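Local coordinates for transferrin (Manduca sexta, PDB 6WB6), which carries iron as an insect transferrin, binding a single ferric ion per molecule together with a carbonate anion, at residues 350-360 and 380-390; 390-398 and 411-421. All coordinates share one frame; numbering follows the deposited sequence.

How the contacts relate
Both contacts lie in the second transferrin-like half of the chain, away from the iron and carbonate sites. Contact 1 is the more central, its centre about 18 Å from that of the chain, against about 25 Å for contact 2, which has more exposed residues. Contact 1 pairs strands 352-357 and 381-386 by a parallel ladder of backbone bonds, its more buried side chains on the face of Val353, Leu355, Leu382 and Cys384. Contact 2 packs helix 390-399 against helix 411-419 and Leu421 just past it, mainly through side chains: apolar groups and a tyrosine inside, charged pairs toward the surface. Glu390 belongs to both contacts, and the disulfide Cys356-Cys393 ties them.

Contact 1 of 2, residues 350-360 and 380-390; sequences ELVVRLCVTSN and PILDCVQENSE
Val353 sits between two backbone bonds to the neighbouring strand. Its N donates to Ile381 O at 2.9 Å, and its O accepts from Asp383 N at 2.7 Å. The parallel ladder continues through Leu355 to Val357, whose O accepts from Glu387 N. At the other end a water bridges Leu351 O and Ile381 N, alongside their long direct bond of 3.3 Å. Val353, Leu355, Leu382 and Cys384 are buried on one face. There Leu382 CD1 reaches Leu355 CB at 4.0 Å. Gln386 starts on this face. Its CB and CG cross the Val357 side chain at about a right angle, CG 3.8 Å from Val357 CG2. CG lies opposite the backbone N (chi1 -160°) and the chain runs on extended, which carries the amide to the start of helix 360-375. CD comes within 3.5 Å of Asn360 OD1. NE2 makes a weak bond of 3.1 Å to Asn360 OD1, while OE1 is 3.2 Å from Asn360 OD1 as a second acceptor, unbonded. On the other face Arg354 turns its guanidinium to Asp403. Strand, helix and strand form a beta-alpha-beta unit. Seven main-chain bonds set the register; buried apolar contacts add to it, and the weak amide bond is the only direct side-chain hydrogen bond across.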
loop_
_atom_site.group_PDB
_atom_site.type_symbol
_atom_site.label_atom_id
_atom_site.label_comp_id
_atom_site.label_asym_id
_atom_site.label_seq_id
_atom_site.Cartn_x
_atom_site.Cartn_y
_atom_site.Cartn_z
ATOM N N GLU A 350 -12.377 -4.138 -18.580
ATOM C CA GLU A 350 -11.773 -3.917 -17.273
ATOM C C GLU A 350 -10.507 -3.067 -17.424
ATOM O O GLU A 350 -9.659 -3.324 -18.284
ATOM C CB GLU A 350 -11.470 -5.259 -16.602
ATOM C CG GLU A 350 -12.690 -6.224 -16.491
ATOM C CD GLU A 350 -13.753 -5.792 -15.474
ATOM O OE1 GLU A 350 -14.850 -6.379 -15.489
ATOM O OE2 GLU A 350 -13.499 -4.884 -14.658
ATOM N N LEU A 351 -10.383 -2.033 -16.604
ATOM C CA LEU A 351 -9.268 -1.115 -16.786
ATOM C C LEU A 351 -7.977 -1.776 -16.340
ATOM O O LEU A 351 -7.937 -2.485 -15.334
ATOM C CB LEU A 351 -9.480 0.185 -16.011
ATOM C CG LEU A 351 -8.351 1.200 -16.199
ATOM C CD1 LEU A 351 -8.237 1.653 -17.662
ATOM C CD2 LEU A 351 -8.529 2.379 -15.292
ATOM N N VAL A 352 -6.910 -1.532 -17.090
ATOM C CA VAL A 352 -5.603 -2.114 -16.815
ATOM C C VAL A 352 -4.599 -0.983 -16.781
ATOM O O VAL A 352 -4.642 -0.081 -17.619
ATOM C CB VAL A 352 -5.211 -3.161 -17.877
ATOM C CG1 VAL A 352 -3.758 -3.624 -17.692
ATOM C CG2 VAL A 352 -6.169 -4.337 -17.832
ATOM N N VAL A 353 -3.718 -1.012 -15.796
ATOM C CA VAL A 353 -2.595 -0.098 -15.720
ATOM C C VAL A 353 -1.331 -0.905 -16.025
ATOM O O VAL A 353 -1.051 -1.928 -15.375
ATOM C CB VAL A 353 -2.540 0.602 -14.357
ATOM C CG1 VAL A 353 -2.357 -0.391 -13.220
ATOM C CG2 VAL A 353 -1.441 1.647 -14.331
ATOM N N ARG A 354 -0.597 -0.471 -17.040
ATOM C CA ARG A 354 0.563 -1.204 -17.549
ATOM C C ARG A 354 1.811 -0.512 -17.031
ATOM O O ARG A 354 2.089 0.633 -17.403
ATOM C CB ARG A 354 0.578 -1.257 -19.075
ATOM C CG ARG A 354 -0.678 -1.817 -19.699
ATOM C CD ARG A 354 -0.731 -1.507 -21.170
ATOM N NE ARG A 354 -0.910 -0.062 -21.370
ATOM C CZ ARG A 354 -0.848 0.553 -22.546
ATOM N NH1 ARG A 354 -0.594 -0.141 -23.654
ATOM N NH2 ARG A 354 -1.007 1.874 -22.612
ATOM N N LEU A 355 2.522 -1.176 -16.132
ATOM C CA LEU A 355 3.786 -0.664 -15.626
ATOM C C LEU A 355 4.900 -1.185 -16.516
ATOM O O LEU A 355 4.955 -2.384 -16.798
ATOM C CB LEU A 355 4.042 -1.107 -14.191
ATOM C CG LEU A 355 5.465 -0.813 -13.694
ATOM C CD1 LEU A 355 5.755 0.661 -13.653
ATOM C CD2 LEU A 355 5.722 -1.469 -12.331
ATOM N N CYS A 356 5.783 -0.298 -16.939
ATOM C CA CYS A 356 6.908 -0.703 -17.765
ATOM C C CYS A 356 8.076 -1.052 -16.854
ATOM O O CYS A 356 8.409 -0.286 -15.943
ATOM C CB CYS A 356 7.301 0.396 -18.743
ATOM S SG CYS A 356 8.519 -0.226 -19.966
ATOM N N VAL A 357 8.651 -2.234 -17.065
ATOM C CA VAL A 357 9.792 -2.720 -16.306
ATOM C C VAL A 357 10.953 -2.948 -17.267
ATOM O O VAL A 357 10.766 -3.138 -18.469
ATOM C CB VAL A 357 9.453 -4.018 -15.556
ATOM C CG1 VAL A 357 8.251 -3.808 -14.648
ATOM C CG2 VAL A 357 9.160 -5.117 -16.546
ATOM N N THR A 358 12.166 -2.951 -16.715
ATOM C CA THR A 358 13.376 -2.998 -17.526
ATOM C C THR A 358 14.196 -4.266 -17.337
ATOM O O THR A 358 15.352 -4.289 -17.762
ATOM C CB THR A 358 14.282 -1.806 -17.226
ATOM O OG1 THR A 358 14.594 -1.783 -15.832
ATOM C CG2 THR A 358 13.615 -0.498 -17.609
ATOM N N SER A 359 13.649 -5.316 -16.733
ATOM C CA SER A 359 14.414 -6.547 -16.601
ATOM C C SER A 359 13.461 -7.707 -16.386
ATOM O O SER A 359 12.297 -7.516 -16.010
ATOM C CB SER A 359 15.419 -6.455 -15.456
ATOM O OG SER A 359 14.778 -6.540 -14.206
ATOM N N ASN A 360 13.990 -8.923 -16.634
ATOM C CA ASN A 360 13.215 -10.142 -16.441
ATOM C C ASN A 360 12.836 -10.329 -14.974
ATOM O O ASN A 360 11.731 -10.792 -14.666
ATOM C CB ASN A 360 13.988 -11.381 -16.923
ATOM C CG ASN A 360 14.189 -11.409 -18.420
ATOM O OD1 ASN A 360 13.466 -10.766 -19.166
ATOM N ND2 ASN A 360 15.178 -12.175 -18.866
ATOM N N PRO A 380 -7.321 -0.403 -10.739
ATOM C CA PRO A 380 -7.043 -1.223 -11.925
ATOM C C PRO A 380 -6.099 -2.419 -11.762
ATOM O O PRO A 380 -5.174 -2.446 -10.940
ATOM C CB PRO A 380 -6.410 -0.213 -12.895
ATOM C CG PRO A 380 -5.872 0.864 -12.035
ATOM C CD PRO A 380 -6.845 0.983 -10.913
ATOM N N ILE A 381 -6.384 -3.425 -12.586
ATOM C CA ILE A 381 -5.508 -4.580 -12.711
ATOM C C ILE A 381 -4.155 -4.111 -13.182
ATOM O O ILE A 381 -4.045 -3.280 -14.097
ATOM C CB ILE A 381 -6.111 -5.590 -13.703
ATOM C CG1 ILE A 381 -7.403 -6.166 -13.137
ATOM C CG2 ILE A 381 -5.129 -6.715 -14.028
ATOM C CD1 ILE A 381 -8.381 -6.600 -14.206
ATOM N N LEU A 382 -3.114 -4.660 -12.586
ATOM C CA LEU A 382 -1.755 -4.298 -12.956
ATOM C C LEU A 382 -1.282 -5.219 -14.076
ATOM O O LEU A 382 -1.309 -6.451 -13.946
ATOM C CB LEU A 382 -0.831 -4.370 -11.742
ATOM C CG LEU A 382 0.642 -4.067 -11.941
ATOM C CD1 LEU A 382 0.867 -2.607 -12.239
ATOM C CD2 LEU A 382 1.391 -4.471 -10.688
ATOM N N ASP A 383 -0.866 -4.632 -15.179
ATOM C CA ASP A 383 -0.188 -5.410 -16.196
ATOM C C ASP A 383 1.272 -4.996 -16.228
ATOM O O ASP A 383 1.655 -3.946 -15.708
ATOM C CB ASP A 383 -0.856 -5.241 -17.547
ATOM C CG ASP A 383 -0.373 -6.243 -18.559
ATOM O OD1 ASP A 383 0.448 -7.118 -18.188
ATOM O OD2 ASP A 383 -0.820 -6.159 -19.720
ATOM N N CYS A 384 2.089 -5.878 -16.785
ATOM C CA CYS A 384 3.536 -5.752 -16.766
ATOM C C CYS A 384 4.058 -5.815 -18.197
ATOM O O CYS A 384 3.748 -6.757 -18.936
ATOM C CB CYS A 384 4.142 -6.870 -15.905
ATOM S SG CYS A 384 3.421 -6.933 -14.237
ATOM N N VAL A 385 4.846 -4.820 -18.579
ATOM C CA VAL A 385 5.377 -4.702 -19.931
ATOM C C VAL A 385 6.867 -4.406 -19.842
ATOM O O VAL A 385 7.294 -3.545 -19.066
ATOM C CB VAL A 385 4.654 -3.607 -20.729
ATOM C CG1 VAL A 385 5.394 -3.320 -22.027
ATOM C CG2 VAL A 385 3.223 -4.054 -21.013
ATOM N N GLN A 386 7.657 -5.108 -20.645
ATOM C CA GLN A 386 9.102 -5.128 -20.467
ATOM C C GLN A 386 9.815 -4.535 -21.673
ATOM O O GLN A 386 9.673 -5.026 -22.799
ATOM C CB GLN A 386 9.610 -6.541 -20.221
ATOM C CG GLN A 386 10.993 -6.539 -19.560
ATOM C CD GLN A 386 11.774 -7.778 -19.846
ATOM O OE1 GLN A 386 11.218 -8.790 -20.264
ATOM N NE2 GLN A 386 13.072 -7.708 -19.647
ATOM N N GLU A 387 10.609 -3.514 -21.425
ATOM C CA GLU A 387 11.539 -2.989 -22.407
ATOM C C GLU A 387 12.932 -3.200 -21.845
ATOM O O GLU A 387 13.097 -3.604 -20.693
ATOM C CB GLU A 387 11.268 -1.508 -22.702
ATOM C CG GLU A 387 9.861 -1.253 -23.227
ATOM C CD GLU A 387 9.684 -1.738 -24.654
ATOM O OE1 GLU A 387 10.680 -1.769 -25.407
ATOM O OE2 GLU A 387 8.555 -2.120 -25.001
ATOM N N ASN A 388 13.951 -2.920 -22.648
ATOM C CA ASN A 388 15.301 -3.302 -22.260
ATOM C C ASN A 388 16.090 -2.146 -21.665
ATOM O O ASN A 388 17.265 -2.321 -21.334
ATOM C CB ASN A 388 16.031 -3.926 -23.452
ATOM C CG ASN A 388 15.720 -5.423 -23.612
ATOM O OD1 ASN A 388 14.832 -5.970 -22.946
ATOM N ND2 ASN A 388 16.455 -6.086 -24.498
ATOM N N SER A 389 15.458 -0.993 -21.464
ATOM C CA SER A 389 16.108 0.095 -20.755
ATOM C C SER A 389 15.066 1.042 -20.179
ATOM O O SER A 389 13.878 0.988 -20.508
ATOM C CB SER A 389 17.028 0.882 -21.677
ATOM O OG SER A 389 16.246 1.643 -22.563
ATOM N N GLU A 390 15.553 1.957 -19.350
ATOM C CA GLU A 390 14.703 3.020 -18.841
ATOM C C GLU A 390 14.237 3.925 -19.977
ATOM O O GLU A 390 13.053 4.253 -20.076
ATOM C CB GLU A 390 15.470 3.801 -17.771
ATOM C CG GLU A 390 14.808 5.072 -17.275
ATOM C CD GLU A 390 15.645 5.780 -16.239
ATOM O OE1 GLU A 390 15.754 5.265 -15.105
ATOM O OE2 GLU A 390 16.231 6.831 -16.571
HETATM O O HOH W 1 -9.337 -3.195 -13.311
#

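Contact 2 of 2, residues 390-398 and 411-421; sequences EDACLKSVQ and RVAAAAKKYNL
The ring of Tyr419 fits as a knob among Asp391, Leu394, Lys395 and Gln398. The backbone of Leu394 and Lys395 lies over one face, and Lys418 CG lies over the opposite one. Leu394 CB is 3.4 Å from Tyr419 CE2. Tyr419 CG is anti to its own carbonyl carbon (chi1 -67°), which swings the ring across to helix 390-399. Its hydroxyl donates to Asp391 OD1 at 2.5 Å, meeting the carboxylate from above its plane. A phenylalanine in place of Tyr419 would probably leave Asp391 OD1 without its hydroxyl donor. Leu394 spreads its branches, CD1 to Ala415 CB at 3.7 Å and CD2 to Leu421 CD1 at 3.8 Å. Val397 CG1 presses on Leu421 CD2 at 3.5 Å, tighter than usual. The outer side is looser and charged. Exposed Lys418 NZ makes a long salt bridge of 3.7 Å to Asp391 OD1. Exposed Arg411 is held more firmly: its NE meets the syn lone pair of Glu390 OE2 at 2.7 Å, the guanidinium and carboxylate nearly coplanar. The axes of 390-398 and 411-419 cross at -46°. Strand 405-407 touches Val397 and Val412, Val589 of strand 587-590 meets Leu394 and Leu421, and helix 644-659 packs against Ala413, Ala414 and Ala416.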
loop_
_atom_site.group_PDB
_atom_site.type_symbol
_atom_site.label_atom_id
_atom_site.label_comp_id
_atom_site.label_asym_id
_atom_site.label_seq_id
_atom_site.Cartn_x
_atom_site.Cartn_y
_atom_site.Cartn_z
ATOM N N GLU A 390 15.553 1.957 -19.350
ATOM C CA GLU A 390 14.703 3.020 -18.841
ATOM C C GLU A 390 14.237 3.925 -19.977
ATOM O O GLU A 390 13.053 4.253 -20.076
ATOM C CB GLU A 390 15.470 3.801 -17.771
ATOM C CG GLU A 390 14.808 5.072 -17.275
ATOM C CD GLU A 390 15.645 5.780 -16.239
ATOM O OE1 GLU A 390 15.754 5.265 -15.105
ATOM O OE2 GLU A 390 16.231 6.831 -16.571
ATOM N N ASP A 391 15.161 4.328 -20.861
ATOM C CA ASP A 391 14.772 5.188 -21.979
ATOM C C ASP A 391 13.730 4.502 -22.854
ATOM O O ASP A 391 12.809 5.154 -23.362
ATOM C CB ASP A 391 15.999 5.590 -22.803
ATOM C CG ASP A 391 15.631 6.394 -24.022
ATOM O OD1 ASP A 391 15.446 7.639 -23.902
ATOM O OD2 ASP A 391 15.497 5.778 -25.105
ATOM N N ALA A 392 13.840 3.186 -23.026
ATOM C CA ALA A 392 12.833 2.489 -23.821
ATOM C C ALA A 392 11.513 2.363 -23.077
ATOM O O ALA A 392 10.456 2.301 -23.713
ATOM C CB ALA A 392 13.316 1.103 -24.232
ATOM N N CYS A 393 11.546 2.288 -21.741
ATOM C CA CYS A 393 10.293 2.324 -20.994
ATOM C C CYS A 393 9.645 3.694 -21.112
ATOM O O CYS A 393 8.419 3.801 -21.222
ATOM C CB CYS A 393 10.528 1.977 -19.515
ATOM S SG CYS A 393 10.337 0.247 -19.140
ATOM N N LEU A 394 10.455 4.752 -21.048
ATOM C CA LEU A 394 9.914 6.096 -21.174
ATOM C C LEU A 394 9.310 6.310 -22.549
ATOM O O LEU A 394 8.203 6.832 -22.675
ATOM C CB LEU A 394 11.002 7.129 -20.901
ATOM C CG LEU A 394 11.533 7.097 -19.478
ATOM C CD1 LEU A 394 12.751 7.981 -19.428
ATOM C CD2 LEU A 394 10.451 7.542 -18.472
ATOM N N LYS A 395 10.039 5.955 -23.603
ATOM C CA LYS A 395 9.443 6.014 -24.930
ATOM C C LYS A 395 8.140 5.245 -24.962
ATOM O O LYS A 395 7.179 5.661 -25.615
ATOM C CB LYS A 395 10.403 5.448 -25.974
ATOM C CG LYS A 395 9.822 5.320 -27.378
ATOM C CD LYS A 395 9.324 6.672 -27.950
ATOM C CE LYS A 395 9.254 6.632 -29.495
ATOM N NZ LYS A 395 8.416 7.742 -30.106
ATOM N N SER A 396 8.102 4.089 -24.304
ATOM C CA SER A 396 6.907 3.270 -24.397
ATOM C C SER A 396 5.733 3.955 -23.725
ATOM O O SER A 396 4.601 3.880 -24.222
ATOM C CB SER A 396 7.157 1.893 -23.781
ATOM O OG SER A 396 5.969 1.118 -23.710
ATOM N N VAL A 397 5.963 4.621 -22.591
ATOM C CA VAL A 397 4.874 5.380 -21.975
ATOM C C VAL A 397 4.377 6.451 -22.952
ATOM O O VAL A 397 3.174 6.606 -23.178
ATOM C CB VAL A 397 5.320 5.977 -20.628
ATOM C CG1 VAL A 397 4.177 6.788 -19.949
ATOM C CG2 VAL A 397 5.758 4.852 -19.655
ATOM N N GLN A 398 5.295 7.171 -23.588
ATOM C CA GLN A 398 4.881 8.157 -24.584
ATOM C C GLN A 398 4.018 7.539 -25.679
ATOM O O GLN A 398 2.953 8.071 -26.015
ATOM C CB GLN A 398 6.099 8.804 -25.211
ATOM C CG GLN A 398 5.741 9.893 -26.160
ATOM C CD GLN A 398 6.931 10.414 -26.868
ATOM O OE1 GLN A 398 7.277 11.591 -26.733
ATOM N NE2 GLN A 398 7.588 9.545 -27.643
ATOM N N ARG A 411 16.722 12.481 -13.717
ATOM C CA ARG A 411 16.246 12.166 -15.056
ATOM C C ARG A 411 14.754 12.408 -15.231
ATOM O O ARG A 411 14.244 12.230 -16.344
ATOM C CB ARG A 411 16.585 10.718 -15.403
ATOM C CG ARG A 411 18.078 10.492 -15.533
ATOM C CD ARG A 411 18.444 9.109 -16.057
ATOM N NE ARG A 411 18.117 8.029 -15.129
ATOM C CZ ARG A 411 18.715 7.824 -13.956
ATOM N NH1 ARG A 411 19.669 8.632 -13.522
ATOM N NH2 ARG A 411 18.350 6.801 -13.210
ATOM N N VAL A 412 14.050 12.838 -14.177
ATOM C CA VAL A 412 12.610 13.088 -14.279
ATOM C C VAL A 412 12.328 14.314 -15.148
ATOM O O VAL A 412 11.386 14.325 -15.945
ATOM C CB VAL A 412 11.983 13.253 -12.880
ATOM C CG1 VAL A 412 10.474 13.489 -12.988
ATOM C CG2 VAL A 412 12.266 12.045 -12.009
ATOM N N ALA A 413 13.099 15.381 -14.980
ATOM C CA ALA A 413 12.874 16.550 -15.813
ATOM C C ALA A 413 13.292 16.270 -17.251
ATOM O O ALA A 413 12.579 16.626 -18.194
ATOM C CB ALA A 413 13.625 17.752 -15.253
ATOM N N ALA A 414 14.442 15.628 -17.434
ATOM C CA ALA A 414 14.848 15.179 -18.764
ATOM C C ALA A 414 13.763 14.348 -19.426
ATOM O O ALA A 414 13.419 14.564 -20.590
ATOM C CB ALA A 414 16.134 14.361 -18.670
ATOM N N ALA A 415 13.218 13.373 -18.697
ATOM C CA ALA A 415 12.208 12.500 -19.282
ATOM C C ALA A 415 10.955 13.265 -19.671
ATOM O O ALA A 415 10.254 12.865 -20.607
ATOM C CB ALA A 415 11.862 11.385 -18.305
ATOM N N ALA A 416 10.647 14.361 -18.972
ATOM C CA ALA A 416 9.494 15.171 -19.352
ATOM C C ALA A 416 9.787 16.050 -20.564
ATOM O O ALA A 416 8.922 16.218 -21.431
ATOM C CB ALA A 416 9.035 16.039 -18.170
ATOM N N LYS A 417 10.976 16.648 -20.639
ATOM C CA LYS A 417 11.309 17.422 -21.829
ATOM C C LYS A 417 11.273 16.531 -23.056
ATOM O O LYS A 417 10.825 16.945 -24.126
ATOM C CB LYS A 417 12.694 18.064 -21.693
ATOM C CG LYS A 417 12.709 19.581 -21.752
ATOM N N LYS A 418 11.711 15.287 -22.908
ATOM C CA LYS A 418 12.013 14.456 -24.061
ATOM C C LYS A 418 10.801 13.668 -24.522
ATOM O O LYS A 418 10.597 13.513 -25.733
ATOM C CB LYS A 418 13.172 13.503 -23.721
ATOM C CG LYS A 418 13.310 12.284 -24.643
ATOM C CD LYS A 418 14.296 12.530 -25.725
ATOM C CE LYS A 418 15.696 12.307 -25.208
ATOM N NZ LYS A 418 16.096 10.901 -25.458
ATOM N N TYR A 419 10.022 13.162 -23.580
ATOM C CA TYR A 419 8.871 12.291 -23.884
ATOM C C TYR A 419 7.543 12.878 -23.481
ATOM O O TYR A 419 6.610 12.163 -23.539
ATOM C CB TYR A 419 9.018 10.994 -23.123
ATOM C CG TYR A 419 10.169 10.207 -23.629
ATOM C CD1 TYR A 419 10.159 9.770 -24.933
ATOM C CD2 TYR A 419 11.273 9.996 -22.839
ATOM C CE1 TYR A 419 11.207 9.060 -25.436
ATOM C CE2 TYR A 419 12.306 9.219 -23.301
ATOM C CZ TYR A 419 12.292 8.856 -24.625
ATOM O OH TYR A 419 13.300 8.192 -25.146
ATOM N N ASN A 420 7.520 14.142 -23.111
ATOM C CA ASN A 420 6.300 14.806 -22.659
ATOM C C ASN A 420 5.549 13.957 -21.633
ATOM O O ASN A 420 4.319 13.826 -21.672
ATOM C CB ASN A 420 5.402 15.148 -23.840
ATOM C CG ASN A 420 4.403 16.203 -23.501
ATOM O OD1 ASN A 420 4.566 16.932 -22.511
ATOM N ND2 ASN A 420 3.350 16.306 -24.318
ATOM N N LEU A 421 6.299 13.376 -20.707
ATOM C CA LEU A 421 5.736 12.665 -19.572
ATOM C C LEU A 421 5.758 13.566 -18.352
ATOM O O LEU A 421 6.405 14.612 -18.336
ATOM C CB LEU A 421 6.520 11.379 -19.304
ATOM C CG LEU A 421 6.671 10.478 -20.526
ATOM C CD1 LEU A 421 7.655 9.352 -20.215
ATOM C CD2 LEU A 421 5.316 9.937 -20.902
#